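Local coordinates for protein Two-component system sensor histidine kinase (Bacteroides thetaiotaomicron, PDB 3OTT) that probably senses saccharides with this extracellular propeller-and-sandwich part and relays the signal across the membrane as a histidine kinase that regulates transcription, at residues T63-C67 with M78-N82; L110-L115 with Y126-S130; R376-K382 with T421-D427; D525-W531 with I582-M587. All coordinates share one frame. Residues are numbered along the deposited sequence.

In the fold
The chain carries two seven-bladed beta-propellers and a beta-sandwich. Contacts 1 and 2 lie in neighbouring blades of the first propeller, with centres about 19 Å apart. Contacts 3 and 4 belong to the second, about 22 Å apart, on the other side of the chain's centre. Contacts 1 and 2 join strands or their approaches within one blade, so backbone hydrogen bonds dominate. Contacts 3 and 4 cross between adjacent blades, where side chains do the work: stacked rings in 376-382 with 421-427, a buried arginine among acids in 525-531 with 582-587. Contact 4 is largely buried and the others partly so; contacts 2 and 3 both reach the second subunit.

Contact 1: residues T63-C67 with M78-N82; sequences TRIYC and MGTDN
G79, Y66 and T80 give up the most surface here, where the chain entering a propeller blade meets the end of that blade's second strand. The two short runs point 124° apart, with the CA atoms of I65 and T80 5.1 Å apart. G79 is extended and uses both its N and its O toward 63-67: Y66 N donates to G79 O at 2.8 Å, and G79 N donates to C67 O at 2.9 Å. Glycine suits this place, since an ideal CB would fall 2.8 Å from C67 SG, whose chi1 is p. Y66, chi1 m, lays its ring along the strand, with T80 CA near the ring edge, 3.8 Å from Y66 CD2. It ends in a hydrogen bond from Y66 OH to D81 OD1 of 2.7 Å. T80 meets T63 through their CG2 methyls at 3.8 Å, while T80 CA makes a CA-H...O contact with R64 O at 3.6 Å; T80 OG1 bonds to G83 N. Water 1 joins T63 OG1 (2.7 Å), R64 O (2.7 Å) and D81 N (3.0 Å). I65 CG2 packs on M78 CB at 3.8 Å. Around this entry, I65 bonds through its backbone to S39 of the preceding blade, the M78 side chain packs on L85 and Y87 of strand 84-88, and on the next blade's strand 105-111 C67 touches V105 and M108 while R106 forms a cation-pi pair with Y66.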
loop_
_atom_site.group_PDB
_atom_site.type_symbol
_atom_site.label_atom_id
_atom_site.label_comp_id
_atom_site.label_asym_id
_atom_site.label_seq_id
_atom_site.Cartn_x
_atom_site.Cartn_y
_atom_site.Cartn_z
ATOM N N THR B 63 -21.443 33.922 -2.059
ATOM C CA THR B 63 -22.155 33.570 -0.854
ATOM C C THR B 63 -21.166 32.975 0.107
ATOM O O THR B 63 -20.057 32.602 -0.281
ATOM C CB THR B 63 -23.346 32.601 -1.165
ATOM O OG1 THR B 63 -24.190 32.470 -0.035
ATOM C CG2 THR B 63 -22.887 31.199 -1.651
ATOM N N ARG B 64 -21.514 32.909 1.376
ATOM C CA ARG B 64 -20.567 32.436 2.361
ATOM C C ARG B 64 -20.449 30.910 2.293
ATOM O O ARG B 64 -21.447 30.204 2.209
ATOM C CB ARG B 64 -20.947 32.920 3.770
ATOM C CG ARG B 64 -20.049 32.392 4.894
ATOM C CD ARG B 64 -20.450 32.918 6.303
ATOM N NE ARG B 64 -19.272 33.304 7.086
ATOM C CZ ARG B 64 -19.170 34.440 7.788
ATOM N NH1 ARG B 64 -20.200 35.309 7.886
ATOM N NH2 ARG B 64 -18.048 34.697 8.421
ATOM N N ILE B 65 -19.218 30.419 2.360
ATOM C CA ILE B 65 -18.938 29.017 2.342
ATOM C C ILE B 65 -18.597 28.570 3.775
ATOM O O ILE B 65 -17.773 29.201 4.436
ATOM C CB ILE B 65 -17.681 28.743 1.482
ATOM C CG1 ILE B 65 -17.759 29.450 0.115
ATOM C CG2 ILE B 65 -17.403 27.206 1.296
ATOM C CD1 ILE B 65 -18.875 28.955 -0.745
ATOM N N TYR B 66 -19.175 27.474 4.253
ATOM C CA TYR B 66 -18.874 27.065 5.644
ATOM C C TYR B 66 -17.947 25.885 5.744
ATOM O O TYR B 66 -17.326 25.680 6.787
ATOM C CB TYR B 66 -20.163 26.775 6.390
ATOM C CG TYR B 66 -21.045 27.998 6.515
ATOM C CD1 TYR B 66 -20.923 28.865 7.623
ATOM C CD2 TYR B 66 -22.037 28.267 5.535
ATOM C CE1 TYR B 66 -21.745 30.006 7.756
ATOM C CE2 TYR B 66 -22.885 29.453 5.641
ATOM C CZ TYR B 66 -22.708 30.304 6.752
ATOM O OH TYR B 66 -23.514 31.395 6.890
ATOM N N CYS B 67 -17.873 25.096 4.673
ATOM C CA CYS B 67 -17.148 23.854 4.696
ATOM C C CYS B 67 -17.113 23.373 3.257
ATOM O O CYS B 67 -17.874 23.884 2.437
ATOM C CB CYS B 67 -17.880 22.822 5.559
ATOM S SG CYS B 67 -19.469 22.319 4.870
ATOM N N MET B 78 -19.554 22.427 -1.460
ATOM C CA MET B 78 -19.338 23.454 -0.446
ATOM C C MET B 78 -20.643 23.789 0.275
ATOM O O MET B 78 -21.668 24.013 -0.380
ATOM C CB MET B 78 -18.787 24.710 -1.141
ATOM C CG MET B 78 -17.449 24.420 -1.904
ATOM S SD MET B 78 -16.981 25.927 -2.737
ATOM C CE MET B 78 -18.070 25.955 -4.176
ATOM N N GLY B 79 -20.609 23.846 1.608
ATOM C CA GLY B 79 -21.817 24.162 2.334
ATOM C C GLY B 79 -22.086 25.641 2.417
ATOM O O GLY B 79 -21.165 26.396 2.641
ATOM N N THR B 80 -23.351 26.052 2.273
ATOM C CA THR B 80 -23.769 27.479 2.207
ATOM C C THR B 80 -25.113 27.602 2.954
ATOM O O THR B 80 -25.653 26.578 3.372
ATOM C CB THR B 80 -24.005 27.965 0.722
ATOM O OG1 THR B 80 -25.103 27.263 0.161
ATOM C CG2 THR B 80 -22.792 27.725 -0.211
ATOM N N ASP B 81 -25.631 28.823 3.099
ATOM C CA ASP B 81 -27.008 29.108 3.552
ATOM C C ASP B 81 -28.057 28.404 2.683
ATOM O O ASP B 81 -29.091 27.928 3.167
ATOM C CB ASP B 81 -27.256 30.631 3.452
ATOM C CG ASP B 81 -26.290 31.459 4.356
ATOM O OD1 ASP B 81 -25.591 30.880 5.245
ATOM O OD2 ASP B 81 -26.238 32.705 4.199
ATOM N N ASN B 82 -27.809 28.350 1.381
ATOM C CA ASN B 82 -28.803 27.755 0.520
ATOM C C ASN B 82 -28.632 26.239 0.335
ATOM O O ASN B 82 -29.511 25.551 -0.176
ATOM C CB ASN B 82 -28.916 28.443 -0.812
ATOM C CG ASN B 82 -30.117 27.935 -1.600
ATOM O OD1 ASN B 82 -29.972 27.497 -2.750
ATOM N ND2 ASN B 82 -31.313 27.956 -0.974
HETATM O O HOH W 1 -23.987 31.153 2.301
#

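Contact 2: residues L110-L115 with Y126-S130; sequences LQGDTL and YQLQS
L128 is the apolar centre: with chi1 m and chi2 t, its CD1 lies 4.1 Å from L110 CD2 and its CD2 lies 4.4 Å from L115 CB. L110 and L128 also touch I71, and L115 touches V69, both on strand 67-71 of the preceding blade, so the branched leucines fill a seam between two sheets. L115 and Y126 share one sheet face, CB to CB 4.4 Å, both with chi1 t; Y126 OH goes on to T99. Their antiparallel pairing is hydrogen-bonded, CA atoms 4.9 Å apart, with L115 N to Y126 O and Y126 N to L115 O each 2.7 Å. T114 and Q127 follow as a non-hydrogen-bonded pair, CA atoms 4.4 Å apart, on the other face. These are the middle strands of a four-stranded propeller blade, and a type II' turn from Q111 to T114 links the first of them to the innermost strand. G112 holds its second position at phi 67°, psi -119°, angles that glycine adopts easily. The turn itself is tied down too: L128 N donates to D113 O at 3.1 Å. From L128 to S130 the chain curls with helical angles, and Q127 OE1 accepts from S130 N at 2.9 Å. At the polar edge the second subunit takes over: D113 binds Y327 and R374 of that chain, and Q129 OE1 also bonds to its R374.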
loop_
_atom_site.group_PDB
_atom_site.type_symbol
_atom_site.label_atom_id
_atom_site.label_comp_id
_atom_site.label_asym_id
_atom_site.label_seq_id
_atom_site.Cartn_x
_atom_site.Cartn_y
_atom_site.Cartn_z
ATOM N N LEU B 110 -16.975 12.451 4.152
ATOM C CA LEU B 110 -17.190 11.261 3.296
ATOM C C LEU B 110 -16.972 9.945 4.044
ATOM O O LEU B 110 -16.050 9.852 4.878
ATOM C CB LEU B 110 -16.135 11.227 2.232
ATOM C CG LEU B 110 -16.476 11.826 0.910
ATOM C CD1 LEU B 110 -15.143 12.017 0.149
ATOM C CD2 LEU B 110 -17.489 10.904 0.158
ATOM N N GLN B 111 -17.768 8.940 3.700
ATOM C CA GLN B 111 -17.635 7.610 4.208
ATOM C C GLN B 111 -17.793 6.707 2.998
ATOM O O GLN B 111 -18.894 6.373 2.635
ATOM C CB GLN B 111 -18.710 7.299 5.284
ATOM C CG GLN B 111 -18.438 5.971 6.040
ATOM C CD GLN B 111 -19.560 5.561 6.925
ATOM O OE1 GLN B 111 -20.682 6.054 6.807
ATOM N NE2 GLN B 111 -19.267 4.685 7.856
ATOM N N GLY B 112 -16.680 6.360 2.332
ATOM C CA GLY B 112 -16.757 5.537 1.152
ATOM C C GLY B 112 -17.466 6.367 0.107
ATOM O O GLY B 112 -16.983 7.449 -0.247
ATOM N N ASP B 113 -18.610 5.906 -0.375
ATOM C CA ASP B 113 -19.313 6.654 -1.423
ATOM C C ASP B 113 -20.583 7.281 -0.902
ATOM O O ASP B 113 -21.514 7.475 -1.624
ATOM C CB ASP B 113 -19.621 5.722 -2.559
ATOM C CG ASP B 113 -19.663 6.432 -3.908
ATOM O OD1 ASP B 113 -18.932 7.400 -4.103
ATOM O OD2 ASP B 113 -20.423 5.986 -4.776
ATOM N N THR B 114 -20.602 7.560 0.402
ATOM C CA THR B 114 -21.659 8.260 1.052
ATOM C C THR B 114 -21.104 9.546 1.680
ATOM O O THR B 114 -20.129 9.479 2.434
ATOM C CB THR B 114 -22.259 7.392 2.144
ATOM O OG1 THR B 114 -22.866 6.254 1.535
ATOM C CG2 THR B 114 -23.333 8.135 2.815
ATOM N N LEU B 115 -21.758 10.682 1.412
ATOM C CA LEU B 115 -21.395 11.967 2.016
ATOM C C LEU B 115 -22.376 12.324 3.152
ATOM O O LEU B 115 -23.583 12.446 2.922
ATOM C CB LEU B 115 -21.428 13.067 0.954
ATOM C CG LEU B 115 -20.977 14.492 1.327
ATOM C CD1 LEU B 115 -19.494 14.562 1.741
ATOM C CD2 LEU B 115 -21.253 15.496 0.264
ATOM N N TYR B 126 -25.907 11.417 2.037
ATOM C CA TYR B 126 -26.084 11.552 0.602
ATOM C C TYR B 126 -25.242 10.536 -0.139
ATOM O O TYR B 126 -24.022 10.595 -0.101
ATOM C CB TYR B 126 -25.715 12.959 0.143
ATOM C CG TYR B 126 -26.044 13.244 -1.315
ATOM C CD1 TYR B 126 -27.332 12.989 -1.832
ATOM C CD2 TYR B 126 -25.072 13.756 -2.189
ATOM C CE1 TYR B 126 -27.669 13.281 -3.171
ATOM C CE2 TYR B 126 -25.391 14.040 -3.531
ATOM C CZ TYR B 126 -26.679 13.804 -4.017
ATOM O OH TYR B 126 -26.982 14.076 -5.347
ATOM N N GLN B 127 -25.916 9.634 -0.832
ATOM C CA GLN B 127 -25.306 8.497 -1.424
ATOM C C GLN B 127 -24.966 8.915 -2.853
ATOM O O GLN B 127 -25.810 9.322 -3.575
ATOM C CB GLN B 127 -26.232 7.249 -1.304
ATOM C CG GLN B 127 -25.496 5.870 -1.260
ATOM C CD GLN B 127 -24.689 5.538 -2.584
ATOM O OE1 GLN B 127 -25.174 5.708 -3.694
ATOM N NE2 GLN B 127 -23.482 5.003 -2.420
ATOM N N LEU B 128 -23.706 8.876 -3.235
ATOM C CA LEU B 128 -23.282 9.624 -4.439
ATOM C C LEU B 128 -23.664 8.926 -5.719
ATOM O O LEU B 128 -23.774 9.584 -6.746
ATOM C CB LEU B 128 -21.786 9.894 -4.422
ATOM C CG LEU B 128 -21.310 10.782 -3.252
ATOM C CD1 LEU B 128 -19.783 10.763 -3.193
ATOM C CD2 LEU B 128 -21.831 12.255 -3.380
ATOM N N GLN B 129 -23.852 7.605 -5.678
ATOM C CA GLN B 129 -24.309 6.909 -6.865
ATOM C C GLN B 129 -25.819 7.023 -7.041
ATOM O O GLN B 129 -26.306 7.418 -8.101
ATOM C CB GLN B 129 -23.930 5.430 -6.836
ATOM C CG GLN B 129 -24.133 4.757 -8.173
ATOM C CD GLN B 129 -22.930 5.014 -9.155
ATOM O OE1 GLN B 129 -22.093 5.895 -8.932
ATOM N NE2 GLN B 129 -22.832 4.207 -10.186
ATOM N N SER B 130 -26.586 6.642 -6.001
ATOM C CA SER B 130 -28.048 6.620 -6.136
ATOM C C SER B 130 -28.601 8.055 -6.024
ATOM O O SER B 130 -29.716 8.308 -6.385
ATOM C CB SER B 130 -28.666 5.726 -5.049
ATOM O OG SER B 130 -28.342 6.229 -3.729
#

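Contact 3: residues R376-K382 with T421-D427; sequences RHIYEDK and TYYIFED
Two successive flat stacks join these strands: the guanidinium of R376 lies on the Y422 ring, centres 4.0 Å apart and planes at 20°, and the H377 ring lies face-to-face on the Y423 ring, centroids 3.7 Å apart and planes at 17°. The strands are the innermost ones of adjacent blades in the second beta-propeller, so they run side by side nearly parallel, 18° apart with axes 5.5 Å at closest approach, and side chains bridge them. Each has a classic beta bulge at the stacks: R376 and H377 both face A389, and Y422 and Y423 both face S435. R376 also reaches D391 and, on the second subunit, Q129, its several N-H donors letting it do so. In register with F425, Y379 has chi1 t and spreads its ring over F425 CA, 3.8 Å from the centroid, while E426 N donates to Y379 OH at 2.8 Å. Y379 CB packs on I424 CG2 at 3.8 Å. Further along, D381 and E426 bring like charges together, OD2 to OE1 3.8 Å, and K446 bridges both acids. Chi1 and chi2 of E426 are t, extending the side chain until its OE1 accepts from K382 N at 3.2 Å.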
loop_
_atom_site.group_PDB
_atom_site.type_symbol
_atom_site.label_atom_id
_atom_site.label_comp_id
_atom_site.label_asym_id
_atom_site.label_seq_id
_atom_site.Cartn_x
_atom_site.Cartn_y
_atom_site.Cartn_z
ATOM N N ARG B 376 24.530 -6.032 -1.505
ATOM C CA ARG B 376 25.690 -5.540 -0.743
ATOM C C ARG B 376 26.512 -4.497 -1.530
ATOM O O ARG B 376 27.215 -3.704 -0.946
ATOM C CB ARG B 376 26.551 -6.709 -0.235
ATOM C CG ARG B 376 25.744 -7.905 0.272
ATOM C CD ARG B 376 26.430 -8.839 1.206
ATOM N NE ARG B 376 26.526 -8.166 2.437
ATOM C CZ ARG B 376 26.033 -8.514 3.627
ATOM N NH1 ARG B 376 25.357 -9.649 3.889
ATOM N NH2 ARG B 376 26.293 -7.641 4.579
ATOM N N HIS B 377 26.349 -4.439 -2.842
ATOM C CA HIS B 377 27.096 -3.478 -3.624
ATOM C C HIS B 377 26.580 -3.410 -5.041
ATOM O O HIS B 377 26.161 -4.430 -5.603
ATOM C CB HIS B 377 28.606 -3.732 -3.619
ATOM C CG HIS B 377 29.413 -2.532 -4.013
ATOM N ND1 HIS B 377 30.405 -2.577 -4.976
ATOM C CD2 HIS B 377 29.339 -1.240 -3.613
ATOM C CE1 HIS B 377 30.934 -1.370 -5.113
ATOM N NE2 HIS B 377 30.306 -0.545 -4.287
ATOM N N ILE B 378 26.528 -2.183 -5.556
ATOM C CA ILE B 378 26.143 -1.908 -6.927
ATOM C C ILE B 378 27.317 -1.172 -7.629
ATOM O O ILE B 378 27.859 -0.191 -7.094
ATOM C CB ILE B 378 24.844 -1.059 -6.978
ATOM C CG1 ILE B 378 23.793 -1.666 -6.057
ATOM C CG2 ILE B 378 24.318 -0.945 -8.450
ATOM C CD1 ILE B 378 22.551 -0.694 -5.764
ATOM N N TYR B 379 27.678 -1.621 -8.836
ATOM C CA TYR B 379 28.826 -1.136 -9.538
ATOM C C TYR B 379 28.604 -1.104 -11.054
ATOM O O TYR B 379 28.054 -2.032 -11.669
ATOM C CB TYR B 379 29.988 -2.043 -9.211
ATOM C CG TYR B 379 31.265 -1.764 -9.975
ATOM C CD1 TYR B 379 32.031 -0.621 -9.692
ATOM C CD2 TYR B 379 31.699 -2.633 -10.946
ATOM C CE1 TYR B 379 33.198 -0.344 -10.380
ATOM C CE2 TYR B 379 32.872 -2.377 -11.654
ATOM C CZ TYR B 379 33.616 -1.229 -11.353
ATOM O OH TYR B 379 34.775 -0.985 -12.004
ATOM N N GLU B 380 29.057 -0.037 -11.679
ATOM C CA GLU B 380 29.052 0.005 -13.138
ATOM C C GLU B 380 30.478 -0.113 -13.657
ATOM O O GLU B 380 31.348 0.653 -13.224
ATOM C CB GLU B 380 28.414 1.334 -13.625
ATOM C CG GLU B 380 28.158 1.308 -15.091
ATOM C CD GLU B 380 27.509 2.565 -15.667
ATOM O OE1 GLU B 380 26.807 3.356 -14.974
ATOM O OE2 GLU B 380 27.667 2.731 -16.863
ATOM N N ASP B 381 30.733 -1.041 -14.571
ATOM C CA ASP B 381 32.129 -1.263 -15.056
ATOM C C ASP B 381 32.588 -0.305 -16.160
ATOM O O ASP B 381 31.905 0.712 -16.434
ATOM C CB ASP B 381 32.404 -2.712 -15.456
ATOM C CG ASP B 381 31.654 -3.148 -16.730
ATOM O OD1 ASP B 381 31.232 -2.286 -17.549
ATOM O OD2 ASP B 381 31.492 -4.386 -16.920
ATOM N N LYS B 382 33.715 -0.646 -16.811
ATOM C CA LYS B 382 34.362 0.236 -17.795
ATOM C C LYS B 382 33.610 0.231 -19.088
ATOM O O LYS B 382 33.799 1.122 -19.897
ATOM C CB LYS B 382 35.823 -0.191 -18.124
ATOM C CG LYS B 382 36.741 -0.468 -16.930
ATOM C CD LYS B 382 36.935 0.757 -16.042
ATOM C CE LYS B 382 38.142 0.504 -15.116
ATOM N NZ LYS B 382 38.169 1.516 -14.069
ATOM N N THR B 421 28.966 -12.433 -1.738
ATOM C CA THR B 421 29.774 -11.369 -2.335
ATOM C C THR B 421 29.520 -10.005 -1.732
ATOM O O THR B 421 28.361 -9.605 -1.628
ATOM C CB THR B 421 29.550 -11.327 -3.892
ATOM O OG1 THR B 421 30.098 -12.547 -4.426
ATOM C CG2 THR B 421 30.375 -10.141 -4.526
ATOM N N TYR B 422 30.590 -9.297 -1.323
ATOM C CA TYR B 422 30.462 -8.014 -0.603
ATOM C C TYR B 422 30.813 -6.830 -1.450
ATOM O O TYR B 422 30.269 -5.767 -1.183
ATOM C CB TYR B 422 31.326 -7.928 0.700
ATOM C CG TYR B 422 30.627 -8.641 1.846
ATOM C CD1 TYR B 422 30.317 -10.008 1.749
ATOM C CD2 TYR B 422 30.201 -7.939 2.990
ATOM C CE1 TYR B 422 29.626 -10.686 2.784
ATOM C CE2 TYR B 422 29.498 -8.624 4.038
ATOM C CZ TYR B 422 29.227 -9.983 3.914
ATOM O OH TYR B 422 28.566 -10.661 4.909
ATOM N N TYR B 423 31.709 -7.001 -2.436
ATOM C CA TYR B 423 32.216 -5.866 -3.199
ATOM C C TYR B 423 32.805 -6.359 -4.509
ATOM O O TYR B 423 33.339 -7.496 -4.612
ATOM C CB TYR B 423 33.300 -5.108 -2.392
ATOM C CG TYR B 423 33.240 -3.603 -2.415
ATOM C CD1 TYR B 423 32.201 -2.914 -1.761
ATOM C CD2 TYR B 423 34.217 -2.855 -3.063
ATOM C CE1 TYR B 423 32.128 -1.517 -1.760
ATOM C CE2 TYR B 423 34.142 -1.455 -3.079
ATOM C CZ TYR B 423 33.101 -0.811 -2.408
ATOM O OH TYR B 423 33.018 0.564 -2.433
ATOM N N ILE B 424 32.738 -5.487 -5.498
ATOM C CA ILE B 424 33.230 -5.767 -6.830
ATOM C C ILE B 424 33.726 -4.515 -7.477
ATOM O O ILE B 424 33.159 -3.441 -7.246
ATOM C CB ILE B 424 32.117 -6.339 -7.688
ATOM C CG1 ILE B 424 32.551 -6.479 -9.148
ATOM C CG2 ILE B 424 30.965 -5.425 -7.706
ATOM C CD1 ILE B 424 31.708 -7.552 -9.860
ATOM N N PHE B 425 34.802 -4.638 -8.255
ATOM C CA PHE B 425 35.205 -3.581 -9.204
ATOM C C PHE B 425 35.921 -4.191 -10.384
ATOM O O PHE B 425 36.338 -5.336 -10.308
ATOM C CB PHE B 425 36.071 -2.454 -8.531
ATOM C CG PHE B 425 37.498 -2.892 -8.144
ATOM C CD1 PHE B 425 37.795 -3.303 -6.822
ATOM C CD2 PHE B 425 38.521 -2.891 -9.067
ATOM C CE1 PHE B 425 39.089 -3.692 -6.439
ATOM C CE2 PHE B 425 39.870 -3.305 -8.713
ATOM C CZ PHE B 425 40.139 -3.703 -7.388
ATOM N N GLU B 426 36.116 -3.409 -11.455
ATOM C CA GLU B 426 36.864 -3.866 -12.623
ATOM C C GLU B 426 38.199 -3.101 -12.691
ATOM O O GLU B 426 38.200 -1.897 -12.523
ATOM C CB GLU B 426 36.071 -3.726 -13.943
ATOM C CG GLU B 426 36.902 -4.282 -15.190
ATOM C CD GLU B 426 36.341 -3.956 -16.630
ATOM O OE1 GLU B 426 35.190 -3.531 -16.793
ATOM O OE2 GLU B 426 37.079 -4.141 -17.638
ATOM N N ASP B 427 39.326 -3.811 -12.894
ATOM C CA ASP B 427 40.592 -3.127 -13.010
ATOM C C ASP B 427 40.785 -2.592 -14.417
ATOM O O ASP B 427 39.864 -2.627 -15.215
ATOM C CB ASP B 427 41.783 -3.972 -12.526
ATOM C CG ASP B 427 42.054 -5.219 -13.386
ATOM O OD1 ASP B 427 41.531 -5.354 -14.512
ATOM O OD2 ASP B 427 42.830 -6.088 -12.902
#

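Contact 4: residues D525-W531 with I582-M587; sequences DEDGLLW and IDRKTM
A salt-bridge network pins the turn of one propeller blade to the outer part of the next. R584 (chi1 m, chi2 t, chi3 m) reaches across: its NH1 lies 2.9 Å from D525 OD2, a salt bridge with a weak hydrogen bond, and 3.0 Å from D527 OD2, a well-directed one, while R584 NH2 has a long, purely electrostatic pairing with E526 OE1 at 3.7 Å. The forked guanidinium suits a partner holding several acids, and its NE bonds to K568 O. D525 to G528 form a type I turn between the first two strands of their blade; G528 takes positive phi. D525, chi1 p, organises it: OD1 accepts from L529 N at 2.8 Å and OD2 from W531 NE1 at 3.1 Å, as D381 does for W387. W531 meets the other blade along its ring edge, CZ2 3.7 Å from R584 O; its CH2 is 4.0 Å from M587 CG. Within 582-587, D583 OD1 accepts from K585 N (2.6 Å), an Asx turn, and from T586 N (2.7 Å).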
loop_
_atom_site.group_PDB
_atom_site.type_symbol
_atom_site.label_atom_id
_atom_site.label_comp_id
_atom_site.label_asym_id
_atom_site.label_seq_id
_atom_site.Cartn_x
_atom_site.Cartn_y
_atom_site.Cartn_z
ATOM N N ASP B 525 39.252 8.907 -2.386
ATOM C CA ASP B 525 38.665 10.166 -2.820
ATOM C C ASP B 525 39.268 10.553 -4.174
ATOM O O ASP B 525 40.212 9.897 -4.643
ATOM C CB ASP B 525 38.770 11.234 -1.701
ATOM C CG ASP B 525 40.171 11.837 -1.519
ATOM O OD1 ASP B 525 41.130 11.605 -2.303
ATOM O OD2 ASP B 525 40.313 12.651 -0.587
ATOM N N GLU B 526 38.709 11.593 -4.792
ATOM C CA GLU B 526 39.094 12.035 -6.136
ATOM C C GLU B 526 40.567 12.439 -6.212
ATOM O O GLU B 526 41.177 12.364 -7.263
ATOM C CB GLU B 526 38.210 13.214 -6.596
ATOM C CG GLU B 526 38.706 14.579 -6.114
ATOM C CD GLU B 526 37.710 15.714 -6.361
ATOM O OE1 GLU B 526 36.485 15.519 -6.133
ATOM O OE2 GLU B 526 38.159 16.808 -6.757
ATOM N N ASP B 527 41.144 12.880 -5.107
ATOM C CA ASP B 527 42.583 13.229 -5.110
ATOM C C ASP B 527 43.435 11.970 -4.917
ATOM O O ASP B 527 44.662 12.058 -4.817
ATOM C CB ASP B 527 42.905 14.278 -4.030
ATOM C CG ASP B 527 42.526 15.717 -4.458
ATOM O OD1 ASP B 527 43.254 16.316 -5.308
ATOM O OD2 ASP B 527 41.535 16.276 -3.934
ATOM N N GLY B 528 42.777 10.807 -4.858
ATOM C CA GLY B 528 43.451 9.550 -4.544
ATOM C C GLY B 528 43.941 9.238 -3.124
ATOM O O GLY B 528 44.827 8.366 -2.949
ATOM N N LEU B 529 43.419 9.921 -2.102
ATOM C CA LEU B 529 43.768 9.594 -0.697
ATOM C C LEU B 529 42.784 8.584 -0.195
ATOM O O LEU B 529 41.668 8.563 -0.678
ATOM C CB LEU B 529 43.822 10.830 0.195
ATOM C CG LEU B 529 44.978 11.748 -0.238
ATOM C CD1 LEU B 529 44.613 13.200 -0.250
ATOM C CD2 LEU B 529 46.126 11.531 0.642
ATOM N N LEU B 530 43.191 7.712 0.724
ATOM C CA LEU B 530 42.268 6.696 1.292
ATOM C C LEU B 530 41.672 7.139 2.595
ATOM O O LEU B 530 42.363 7.643 3.455
ATOM C CB LEU B 530 43.001 5.399 1.578
ATOM C CG LEU B 530 43.109 4.260 0.573
ATOM C CD1 LEU B 530 43.080 4.779 -0.797
ATOM C CD2 LEU B 530 44.389 3.496 0.805
ATOM N N TRP B 531 40.407 6.837 2.794
ATOM C CA TRP B 531 39.742 7.136 4.049
ATOM C C TRP B 531 39.310 5.828 4.707
ATOM O O TRP B 531 38.590 5.000 4.071
ATOM C CB TRP B 531 38.553 8.074 3.783
ATOM C CG TRP B 531 39.010 9.447 3.337
ATOM C CD1 TRP B 531 39.366 9.806 2.103
ATOM C CD2 TRP B 531 39.206 10.598 4.168
ATOM N NE1 TRP B 531 39.755 11.140 2.068
ATOM C CE2 TRP B 531 39.670 11.643 3.335
ATOM C CE3 TRP B 531 39.028 10.847 5.546
ATOM C CZ2 TRP B 531 39.923 12.942 3.816
ATOM C CZ3 TRP B 531 39.288 12.111 6.028
ATOM C CH2 TRP B 531 39.731 13.155 5.167
ATOM N N ILE B 582 33.281 16.188 7.082
ATOM C CA ILE B 582 34.699 16.367 7.400
ATOM C C ILE B 582 35.396 16.926 6.188
ATOM O O ILE B 582 35.292 16.366 5.091
ATOM C CB ILE B 582 35.370 15.007 7.735
ATOM C CG1 ILE B 582 34.663 14.321 8.912
ATOM C CG2 ILE B 582 36.864 15.139 7.991
ATOM C CD1 ILE B 582 35.037 12.812 8.999
ATOM N N ASP B 583 36.155 17.991 6.387
ATOM C CA ASP B 583 36.795 18.639 5.257
ATOM C C ASP B 583 37.968 17.792 4.816
ATOM O O ASP B 583 38.759 17.381 5.639
ATOM C CB ASP B 583 37.271 20.045 5.626
ATOM C CG ASP B 583 38.118 20.683 4.510
ATOM O OD1 ASP B 583 39.311 20.330 4.339
ATOM O OD2 ASP B 583 37.566 21.524 3.779
ATOM N N ARG B 584 38.090 17.543 3.522
ATOM C CA ARG B 584 39.106 16.617 3.048
ATOM C C ARG B 584 40.562 17.093 3.240
ATOM O O ARG B 584 41.471 16.266 3.278
ATOM C CB ARG B 584 38.844 16.201 1.609
ATOM C CG ARG B 584 37.638 15.249 1.489
ATOM C CD ARG B 584 37.593 14.549 0.099
ATOM N NE ARG B 584 37.451 15.426 -1.074
ATOM C CZ ARG B 584 38.427 15.712 -1.957
ATOM N NH1 ARG B 584 39.651 15.224 -1.816
ATOM N NH2 ARG B 584 38.191 16.507 -3.002
ATOM N N LYS B 585 40.780 18.403 3.356
ATOM C CA LYS B 585 42.155 18.916 3.494
ATOM C C LYS B 585 42.521 19.194 4.959
ATOM O O LYS B 585 43.575 18.727 5.413
ATOM C CB LYS B 585 42.456 20.113 2.547
ATOM C CG LYS B 585 42.497 19.721 1.023
ATOM C CD LYS B 585 43.059 20.892 0.104
ATOM C CE LYS B 585 42.029 22.017 -0.304
ATOM N NZ LYS B 585 42.650 23.390 -0.718
ATOM N N THR B 586 41.639 19.863 5.714
ATOM C CA THR B 586 41.955 20.181 7.119
ATOM C C THR B 586 41.607 19.060 8.087
ATOM O O THR B 586 42.178 18.972 9.170
ATOM C CB THR B 586 41.223 21.423 7.622
ATOM O OG1 THR B 586 39.818 21.129 7.672
ATOM C CG2 THR B 586 41.521 22.650 6.727
ATOM N N MET B 587 40.627 18.248 7.713
ATOM C CA MET B 587 40.109 17.161 8.571
ATOM C C MET B 587 39.266 17.616 9.778
ATOM O O MET B 587 38.974 16.782 10.648
ATOM C CB MET B 587 41.193 16.156 8.998
ATOM C CG MET B 587 41.715 15.338 7.838
ATOM S SD MET B 587 42.938 14.107 8.320
ATOM C CE MET B 587 41.913 12.733 8.960
#